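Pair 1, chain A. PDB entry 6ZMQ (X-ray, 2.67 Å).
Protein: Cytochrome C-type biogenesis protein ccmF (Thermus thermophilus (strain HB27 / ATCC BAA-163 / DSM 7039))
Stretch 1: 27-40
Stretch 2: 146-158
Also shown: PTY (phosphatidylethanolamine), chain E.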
# COMPACT_ATOMS: atom_id res chain seq x y z
N GLY A 27 24.98 14.83 8.14
CA GLY A 27 23.91 14.57 7.19
C GLY A 27 22.53 15.02 7.62
O GLY A 27 21.94 15.87 6.95
N VAL A 28 22.02 14.49 8.75
CA VAL A 28 20.68 14.86 9.20
C VAL A 28 20.63 16.32 9.66
O VAL A 28 19.64 17.02 9.39
CB VAL A 28 20.11 13.87 10.26
CG1 VAL A 28 20.28 12.44 9.83
CG2 VAL A 28 20.69 14.03 11.67
N SER A 29 21.72 16.83 10.26
CA SER A 29 21.72 18.21 10.72
C SER A 29 21.80 19.19 9.56
O SER A 29 21.09 20.20 9.53
CB SER A 29 22.87 18.44 11.70
OG SER A 29 23.01 17.35 12.60
N LEU A 30 22.67 18.91 8.58
CA LEU A 30 22.82 19.77 7.42
C LEU A 30 21.57 19.72 6.54
O LEU A 30 21.16 20.74 6.00
CB LEU A 30 24.08 19.38 6.66
CG LEU A 30 24.87 20.40 5.83
CD1 LEU A 30 24.77 21.82 6.38
CD2 LEU A 30 26.32 19.95 5.83
N ALA A 31 20.91 18.55 6.47
CA ALA A 31 19.64 18.44 5.75
C ALA A 31 18.53 19.22 6.45
O ALA A 31 17.69 19.84 5.78
CB ALA A 31 19.22 16.97 5.60
N LEU A 32 18.51 19.17 7.78
CA LEU A 32 17.58 19.96 8.57
C LEU A 32 17.81 21.46 8.36
O LEU A 32 16.86 22.23 8.27
CB LEU A 32 17.73 19.61 10.04
CG LEU A 32 16.59 19.90 11.03
CD1 LEU A 32 17.03 19.57 12.44
CD2 LEU A 32 16.04 21.30 10.94
N ALA A 33 19.09 21.87 8.28
CA ALA A 33 19.44 23.27 8.06
C ALA A 33 19.01 23.75 6.67
O ALA A 33 18.41 24.83 6.54
CB ALA A 33 20.94 23.48 8.27
N PHE A 34 19.26 22.92 5.64
CA PHE A 34 18.87 23.27 4.27
C PHE A 34 17.35 23.33 4.13
O PHE A 34 16.82 24.25 3.49
CB PHE A 34 19.44 22.27 3.26
CG PHE A 34 20.93 22.32 3.11
CD1 PHE A 34 21.62 23.54 3.10
CD2 PHE A 34 21.65 21.15 2.94
CE1 PHE A 34 23.02 23.57 2.97
CE2 PHE A 34 23.03 21.16 2.82
CZ PHE A 34 23.72 22.38 2.82
N SER A 35 16.64 22.37 4.73
CA SER A 35 15.19 22.35 4.62
C SER A 35 14.53 23.44 5.47
O SER A 35 13.47 23.96 5.09
CB SER A 35 14.66 20.97 4.95
OG SER A 35 15.47 19.97 4.35
N LEU A 36 15.13 23.79 6.62
CA LEU A 36 14.63 24.90 7.44
C LEU A 36 14.74 26.22 6.71
O LEU A 36 13.79 27.02 6.71
CB LEU A 36 15.39 25.00 8.76
CG LEU A 36 14.86 24.43 10.08
CD1 LEU A 36 15.98 24.43 11.13
CD2 LEU A 36 13.63 25.19 10.56
N LEU A 37 15.89 26.48 6.09
CA LEU A 37 16.01 27.76 5.41
C LEU A 37 15.27 27.73 4.07
O LEU A 37 14.85 28.78 3.57
CB LEU A 37 17.49 28.14 5.31
CG LEU A 37 17.90 29.50 4.73
CD1 LEU A 37 18.17 30.45 5.89
CD2 LEU A 37 19.18 29.40 3.90
N GLY A 38 15.04 26.53 3.51
CA GLY A 38 14.14 26.41 2.36
C GLY A 38 12.71 26.75 2.70
O GLY A 38 12.03 27.45 1.94
N LEU A 39 12.24 26.29 3.87
CA LEU A 39 10.91 26.67 4.36
C LEU A 39 10.84 28.17 4.67
O LEU A 39 9.83 28.81 4.35
CB LEU A 39 10.57 25.80 5.58
CG LEU A 39 9.36 25.77 6.54
CD1 LEU A 39 9.58 26.76 7.70
CD2 LEU A 39 8.00 25.99 5.86
N GLY A 40 11.92 28.75 5.20
CA GLY A 40 11.93 30.18 5.48
C GLY A 40 11.95 31.06 4.23
O GLY A 40 11.22 32.06 4.16
N PHE A 146 9.09 21.49 2.12
CA PHE A 146 10.19 21.72 3.05
C PHE A 146 9.74 21.61 4.50
O PHE A 146 10.54 21.25 5.36
CB PHE A 146 10.82 23.10 2.82
CG PHE A 146 11.86 23.13 1.72
CD1 PHE A 146 12.99 22.34 1.80
CD2 PHE A 146 11.77 24.03 0.66
CE1 PHE A 146 13.96 22.39 0.83
CE2 PHE A 146 12.73 24.08 -0.32
CZ PHE A 146 13.84 23.26 -0.24
N GLY A 147 8.46 21.90 4.79
CA GLY A 147 7.92 21.65 6.12
C GLY A 147 7.87 20.18 6.49
O GLY A 147 8.15 19.81 7.63
N ILE A 148 7.46 19.33 5.53
CA ILE A 148 7.42 17.88 5.76
C ILE A 148 8.82 17.34 6.00
O ILE A 148 9.06 16.53 6.91
CB ILE A 148 6.74 17.16 4.58
CG1 ILE A 148 5.26 17.55 4.47
CG2 ILE A 148 6.81 15.65 4.72
CD1 ILE A 148 4.64 17.09 3.16
N GLN A 149 9.78 17.82 5.19
CA GLN A 149 11.19 17.46 5.38
C GLN A 149 11.72 17.93 6.73
O GLN A 149 12.49 17.21 7.38
CB GLN A 149 12.04 18.07 4.26
CG GLN A 149 11.76 17.59 2.86
CD GLN A 149 12.72 18.21 1.86
OE1 GLN A 149 12.47 18.20 0.66
NE2 GLN A 149 13.82 18.76 2.35
N VAL A 150 11.32 19.13 7.15
CA VAL A 150 11.72 19.67 8.45
C VAL A 150 11.13 18.84 9.59
O VAL A 150 11.82 18.59 10.58
CB VAL A 150 11.36 21.17 8.54
CG1 VAL A 150 11.15 21.67 9.96
CG2 VAL A 150 12.46 21.96 7.93
N PHE A 151 9.90 18.34 9.42
CA PHE A 151 9.33 17.44 10.44
C PHE A 151 10.10 16.13 10.51
O PHE A 151 10.38 15.65 11.61
CB PHE A 151 7.86 17.12 10.21
CG PHE A 151 7.32 16.13 11.24
CD1 PHE A 151 7.29 16.46 12.59
CD2 PHE A 151 6.95 14.85 10.87
CE1 PHE A 151 6.83 15.56 13.54
CE2 PHE A 151 6.48 13.93 11.81
CZ PHE A 151 6.42 14.29 13.15
N PHE A 152 10.44 15.54 9.36
CA PHE A 152 11.14 14.25 9.35
C PHE A 152 12.54 14.37 9.93
O PHE A 152 12.96 13.53 10.73
CB PHE A 152 11.21 13.67 7.94
CG PHE A 152 9.97 12.96 7.53
CD1 PHE A 152 9.30 12.14 8.42
CD2 PHE A 152 9.48 13.11 6.25
CE1 PHE A 152 8.15 11.49 8.04
CE2 PHE A 152 8.33 12.47 5.86
CZ PHE A 152 7.66 11.66 6.76
N PHE A 153 13.25 15.44 9.59
CA PHE A 153 14.62 15.54 10.09
C PHE A 153 14.67 16.14 11.50
O PHE A 153 15.60 15.83 12.25
CB PHE A 153 15.47 16.29 9.08
CG PHE A 153 15.85 15.44 7.90
CD1 PHE A 153 16.92 14.56 7.98
CD2 PHE A 153 15.10 15.45 6.73
CE1 PHE A 153 17.26 13.75 6.91
CE2 PHE A 153 15.44 14.64 5.65
CZ PHE A 153 16.52 13.79 5.75
N GLY A 154 13.67 16.94 11.89
CA GLY A 154 13.52 17.28 13.30
C GLY A 154 13.20 16.08 14.16
O GLY A 154 13.85 15.85 15.18
N VAL A 155 12.24 15.24 13.73
CA VAL A 155 11.86 14.05 14.48
C VAL A 155 12.94 12.97 14.37
O VAL A 155 12.88 11.94 15.04
CB VAL A 155 10.48 13.53 14.01
CG1 VAL A 155 10.58 12.61 12.78
CG2 VAL A 155 9.72 12.85 15.14
N MET A 156 13.86 13.13 13.42
CA MET A 156 15.05 12.30 13.37
C MET A 156 16.20 12.88 14.20
O MET A 156 17.13 12.16 14.55
CB MET A 156 15.48 12.16 11.91
CG MET A 156 16.29 10.92 11.55
SD MET A 156 16.73 11.02 9.80
CE MET A 156 15.17 11.52 9.06
N ALA A 157 16.19 14.19 14.49
CA ALA A 157 17.33 14.77 15.18
C ALA A 157 17.14 14.96 16.68
O ALA A 157 18.02 14.55 17.44
CB ALA A 157 17.71 16.12 14.58
N THR A 158 16.02 15.53 17.14
CA THR A 158 15.92 15.76 18.59
C THR A 158 15.46 14.48 19.29
O THR A 158 15.92 14.17 20.39
CB THR A 158 15.02 16.96 18.93
OG1 THR A 158 14.86 17.06 20.35
CG2 THR A 158 13.62 16.91 18.28
C1 PTY E . 7.95 15.45 24.19
C2 PTY E . 6.60 12.22 30.43
C3 PTY E . 5.93 12.01 29.07
O4 PTY E . 9.01 14.85 23.51
C5 PTY E . 6.25 13.58 24.36
C6 PTY E . 6.58 14.94 23.72
O7 PTY E . 6.50 14.89 22.30
C8 PTY E . 5.87 15.99 21.67
O10 PTY E . 5.54 16.92 22.33
C11 PTY E . 5.60 16.03 20.16
C12 PTY E . 5.08 17.40 19.67
C13 PTY E . 4.27 17.31 18.35
C14 PTY E . 4.62 18.41 17.34
C15 PTY E . 4.46 17.92 15.89
C16 PTY E . 4.06 19.05 14.91
C17 PTY E . 5.11 19.19 13.79
C18 PTY E . 4.53 19.72 12.47
C19 PTY E . 5.66 20.04 11.48
C20 PTY E . 5.13 20.88 10.31
C21 PTY E . 6.26 21.68 9.66
C22 PTY E . 5.80 23.10 9.28
C23 PTY E . 5.06 23.09 7.94
C24 PTY E . 4.72 24.53 7.51
C25 PTY E . 4.18 24.58 6.08
C26 PTY E . 2.76 25.14 6.07
C27 PTY E . 2.53 26.01 4.84
C28 PTY E . 1.02 26.12 4.61
C29 PTY E . 0.68 27.38 3.82
C30 PTY E . 10.15 15.66 23.48
C31 PTY E . 10.25 16.79 22.45
O30 PTY E . 11.03 15.50 24.27
C32 PTY E . 9.97 16.22 21.06
C33 PTY E . 9.80 17.34 20.02
C34 PTY E . 9.77 16.73 18.62
C35 PTY E . 9.52 17.83 17.58
C36 PTY E . 10.13 17.44 16.23
C37 PTY E . 10.51 18.70 15.46
C38 PTY E . 9.72 18.77 14.15
C39 PTY E . 9.92 20.11 13.45
C40 PTY E . 8.66 20.96 13.61
C41 PTY E . 8.68 22.17 12.67
C42 PTY E . 9.30 23.37 13.37
C43 PTY E . 8.83 24.66 12.70
C44 PTY E . 9.96 25.20 11.84
P1 PTY E . 6.45 13.56 27.03
O11 PTY E . 6.84 12.32 28.05
O12 PTY E . 4.96 13.76 27.02
O13 PTY E . 7.09 14.82 27.57
O14 PTY E . 7.03 13.30 25.50
N1 PTY E . 5.82 13.18 31.20

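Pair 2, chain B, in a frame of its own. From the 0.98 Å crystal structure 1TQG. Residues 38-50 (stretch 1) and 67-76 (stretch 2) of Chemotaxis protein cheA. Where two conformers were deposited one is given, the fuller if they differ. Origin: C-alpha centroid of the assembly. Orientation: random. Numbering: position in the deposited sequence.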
# COMPACT_ATOMS: atom_id res chain seq x y z
N ILE B 38 10.71 2.95 -6.01
CA ILE B 38 9.46 3.73 -6.12
C ILE B 38 8.42 2.90 -6.85
O ILE B 38 7.26 2.85 -6.42
CB ILE B 38 9.69 5.11 -6.76
CG1 ILE B 38 10.66 5.94 -5.90
CG2 ILE B 38 8.38 5.81 -7.04
CD1 ILE B 38 11.08 7.19 -6.62
N ASN B 39 8.80 2.31 -7.96
CA ASN B 39 7.92 1.47 -8.72
C ASN B 39 7.41 0.25 -7.90
O ASN B 39 6.21 -0.08 -7.98
CB ASN B 39 8.56 0.97 -10.00
CG ASN B 39 8.83 2.10 -10.96
OD1 ASN B 39 8.14 3.08 -11.06
ND2 ASN B 39 9.82 1.91 -11.78
N GLU B 40 8.25 -0.37 -7.12
CA GLU B 40 7.84 -1.47 -6.27
C GLU B 40 6.72 -1.07 -5.32
O GLU B 40 5.77 -1.81 -5.08
CB GLU B 40 8.98 -1.96 -5.40
CG GLU B 40 10.05 -2.76 -6.03
CD GLU B 40 11.11 -3.25 -5.07
OE1 GLU B 40 11.07 -3.32 -3.82
OE2 GLU B 40 12.11 -3.60 -5.70
N ALA B 41 6.94 0.08 -4.71
CA ALA B 41 5.91 0.56 -3.80
C ALA B 41 4.63 0.90 -4.53
O ALA B 41 3.53 0.52 -4.01
CB ALA B 41 6.46 1.79 -3.08
N PHE B 42 4.72 1.58 -5.65
CA PHE B 42 3.54 1.83 -6.45
C PHE B 42 2.76 0.54 -6.76
O PHE B 42 1.55 0.49 -6.59
CB PHE B 42 3.97 2.58 -7.75
CG PHE B 42 2.79 2.69 -8.71
CD1 PHE B 42 1.79 3.63 -8.50
CD2 PHE B 42 2.69 1.81 -9.75
CE1 PHE B 42 0.67 3.66 -9.30
CE2 PHE B 42 1.56 1.83 -10.56
CZ PHE B 42 0.55 2.76 -10.32
N ARG B 43 3.47 -0.50 -7.20
CA ARG B 43 2.85 -1.73 -7.63
C ARG B 43 2.08 -2.43 -6.48
O ARG B 43 0.98 -2.94 -6.66
CB ARG B 43 3.82 -2.74 -8.19
CG ARG B 43 4.43 -2.23 -9.49
CD ARG B 43 5.21 -3.32 -10.15
NE ARG B 43 6.50 -3.57 -9.57
CZ ARG B 43 7.69 -3.06 -9.91
NH1 ARG B 43 7.86 -2.15 -10.87
NH2 ARG B 43 8.77 -3.48 -9.25
N ALA B 44 2.71 -2.40 -5.29
CA ALA B 44 2.04 -3.02 -4.14
C ALA B 44 0.79 -2.26 -3.77
O ALA B 44 -0.24 -2.85 -3.50
CB ALA B 44 3.04 -3.05 -2.97
N LEU B 45 0.85 -0.92 -3.75
CA LEU B 45 -0.33 -0.12 -3.45
C LEU B 45 -1.40 -0.32 -4.48
O LEU B 45 -2.60 -0.32 -4.14
CB LEU B 45 0.05 1.36 -3.32
CG LEU B 45 0.84 1.70 -2.05
CD1 LEU B 45 1.55 3.04 -2.26
CD2 LEU B 45 -0.05 1.68 -0.84
N HIS B 46 -1.03 -0.41 -5.74
CA HIS B 46 -2.00 -0.59 -6.81
C HIS B 46 -2.67 -1.95 -6.65
O HIS B 46 -3.90 -2.07 -6.82
CB HIS B 46 -1.23 -0.46 -8.16
CG HIS B 46 -2.19 -0.52 -9.29
ND1 HIS B 46 -3.09 0.47 -9.54
CD2 HIS B 46 -2.33 -1.40 -10.30
CE1 HIS B 46 -3.78 0.21 -10.58
NE2 HIS B 46 -3.39 -0.94 -11.08
N THR B 47 -1.92 -2.99 -6.30
CA THR B 47 -2.51 -4.31 -6.08
C THR B 47 -3.50 -4.24 -4.91
O THR B 47 -4.63 -4.76 -4.95
CB THR B 47 -1.45 -5.41 -5.78
OG1 THR B 47 -0.71 -5.65 -6.99
CG2 THR B 47 -2.09 -6.72 -5.40
N LEU B 48 -3.11 -3.59 -3.81
CA LEU B 48 -4.04 -3.45 -2.66
C LEU B 48 -5.30 -2.72 -3.04
O LEU B 48 -6.39 -3.12 -2.62
CB LEU B 48 -3.30 -2.77 -1.52
CG LEU B 48 -2.21 -3.57 -0.78
CD1 LEU B 48 -1.35 -2.63 0.04
CD2 LEU B 48 -2.86 -4.66 0.05
N LYS B 49 -5.19 -1.68 -3.85
CA LYS B 49 -6.38 -0.94 -4.28
C LYS B 49 -7.31 -1.85 -5.03
O LYS B 49 -8.54 -1.83 -4.85
CB LYS B 49 -5.95 0.22 -5.19
CG LYS B 49 -7.07 1.18 -5.60
CD LYS B 49 -6.64 2.15 -6.64
CE LYS B 49 -6.34 1.63 -8.03
NZ LYS B 49 -6.30 2.63 -9.12
N GLY B 50 -6.75 -2.64 -5.94
CA GLY B 50 -7.58 -3.53 -6.72
C GLY B 50 -8.24 -4.63 -5.89
O GLY B 50 -9.40 -5.00 -6.12
N LEU B 67 -2.70 6.95 -1.76
CA LEU B 67 -1.29 6.63 -1.55
C LEU B 67 -0.61 6.29 -2.83
O LEU B 67 0.52 6.70 -3.11
CB LEU B 67 -1.20 5.45 -0.57
CG LEU B 67 -1.70 5.71 0.85
CD1 LEU B 67 -1.78 4.36 1.56
CD2 LEU B 67 -0.86 6.72 1.57
N GLU B 68 -1.27 5.51 -3.70
CA GLU B 68 -0.72 5.15 -5.00
C GLU B 68 -0.48 6.46 -5.78
O GLU B 68 0.53 6.48 -6.52
CB GLU B 68 -1.55 4.11 -5.74
CG GLU B 68 -2.49 4.51 -6.79
CD GLU B 68 -3.32 3.39 -7.37
OE1 GLU B 68 -2.83 2.27 -7.50
OE2 GLU B 68 -4.47 3.68 -7.78
N ASN B 69 -1.36 7.45 -5.68
CA ASN B 69 -1.14 8.68 -6.39
C ASN B 69 0.13 9.35 -5.97
O ASN B 69 0.83 9.97 -6.83
CB ASN B 69 -2.32 9.66 -6.14
CG ASN B 69 -3.56 9.29 -6.89
OD1 ASN B 69 -3.57 8.48 -7.82
ND2 ASN B 69 -4.68 9.82 -6.46
N ILE B 70 0.53 9.32 -4.71
CA ILE B 70 1.83 9.88 -4.25
C ILE B 70 2.95 9.15 -4.98
O ILE B 70 3.82 9.81 -5.56
CB ILE B 70 1.93 9.78 -2.76
CG1 ILE B 70 0.83 10.56 -2.02
CG2 ILE B 70 3.32 10.25 -2.34
CD1 ILE B 70 0.78 10.24 -0.52
N LEU B 71 2.94 7.81 -4.94
CA LEU B 71 4.02 7.06 -5.58
C LEU B 71 4.02 7.20 -7.07
O LEU B 71 5.10 7.17 -7.68
CB LEU B 71 4.03 5.57 -5.18
CG LEU B 71 4.57 5.18 -3.82
CD1 LEU B 71 6.10 5.37 -3.75
CD2 LEU B 71 3.92 5.89 -2.68
N ASP B 72 2.85 7.41 -7.66
CA ASP B 72 2.76 7.61 -9.10
C ASP B 72 3.36 8.93 -9.51
O ASP B 72 4.10 9.04 -10.50
CB ASP B 72 1.29 7.48 -9.46
CG ASP B 72 1.03 6.90 -10.83
OD1 ASP B 72 1.95 6.53 -11.57
OD2 ASP B 72 -0.17 6.79 -11.15
N LYS B 73 3.07 9.97 -8.73
CA LYS B 73 3.75 11.27 -8.96
C LYS B 73 5.25 11.08 -8.85
O LYS B 73 6.02 11.58 -9.68
CB LYS B 73 3.19 12.31 -8.02
CG LYS B 73 1.75 12.78 -8.34
CD LYS B 73 1.32 13.81 -7.29
CE LYS B 73 -0.06 14.32 -7.60
NZ LYS B 73 -0.78 14.78 -6.38
N ALA B 74 5.70 10.33 -7.84
CA ALA B 74 7.13 10.22 -7.63
C ALA B 74 7.77 9.41 -8.76
O ALA B 74 8.87 9.71 -9.20
CB ALA B 74 7.36 9.56 -6.28
N ARG B 75 7.08 8.36 -9.27
CA ARG B 75 7.70 7.53 -10.31
C ARG B 75 7.81 8.32 -11.63
O ARG B 75 8.61 7.98 -12.48
CB ARG B 75 7.02 6.16 -10.40
CG ARG B 75 5.79 6.17 -11.27
CD ARG B 75 5.13 4.81 -11.18
NE ARG B 75 3.93 4.73 -11.94
CZ ARG B 75 3.75 4.18 -13.16
NH1 ARG B 75 4.70 3.60 -13.82
NH2 ARG B 75 2.52 4.20 -13.69
N ASN B 76 6.99 9.35 -11.87
CA ASN B 76 7.07 10.19 -13.05
C ASN B 76 7.87 11.44 -12.75
O ASN B 76 7.83 12.40 -13.51
CB ASN B 76 5.65 10.58 -13.47
CG ASN B 76 4.85 9.53 -14.11
OD1 ASN B 76 4.08 8.70 -13.57
ND2 ASN B 76 5.09 9.42 -15.39
O HOH W 1 7.70 3.90 -13.48

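The sharpest difference lies at one matched position, Val A150 in pair 1 and Glu B68 in pair 2. Val A150 is a short apolar wedge: its CG2 rests 3.5 Å from the backbone C of Ser A35 and 4.1 Å from CG of Leu A36, while its CG1 lies 3.7 Å from C41 of the bound phosphatidylethanolamine. Glu B68 fills the corresponding gap with a charge, sitting among Phe B42, Leu B45, His B46 and Lys B49. His B46 ND1 donates to Glu B68 OE1 at 2.7 Å, and Lys B49 NZ forms a salt bridge with Glu B68 OE2, modelled at a very short 2.5 Å, although the place of that oxygen is less sure. His B46 matches Leu A36, which also touches Val A150; Lys B49 matches Leu A39, which instead packs its CB 3.9 Å from CB of Phe A146.

The frame beneath these choices is nearly identical. Each pair is two antiparallel helices, with axes 8.4 Å apart at 148° in pair 1 and 8.8 Å apart at 152° in pair 2; fourteen central residues superpose to 0.3 Å, and the buried areas, 654 and 659 Å², are almost equal.

One rule is kept outright. Ala A31 and Ala B41 coincide, both pointing toward the other helix, and each is packed against by a larger side chain, Phe A153 in pair 1 and Leu B71 in pair 2. In pair 1 Ala A31 CB lies over the face of Phe A153, 4.0 Å from the ring centroid; in pair 2 Ala B41 CB meets Leu B71 CD1 at 3.7 Å. Val A28 and Ile B38 also match, and both are branched apolar residues. Val A28 CG1 reaches Met A156 SD at 3.8 Å, whereas Ile B38 CG2 reaches Ala B74 CB at 4.0 Å.

Elsewhere bulk is redistributed. Leu A32 packs its CD1 4.1 Å from CB of Ala A157; at the matched positions, Phe B42 carries the guanidinium of Arg B75 flat on its ring, centres 4.4 Å apart. Asp B72 helps hold that guanidinium through a salt bridge, OD1 to Arg B75 NE at 2.7 Å. Its counterpart is Gly A154, where a CB would clash with the lipid.

Polarity can also run the other way. Ser A35, whose OG donates to Ala A31 O at 2.6 Å, accepts a weak hydrogen bond from Gln A149 NE2 at 2.9 Å. The matched Leu B45 and Leu B67 make an apolar contact instead, CD2 to CB at 4.0 Å.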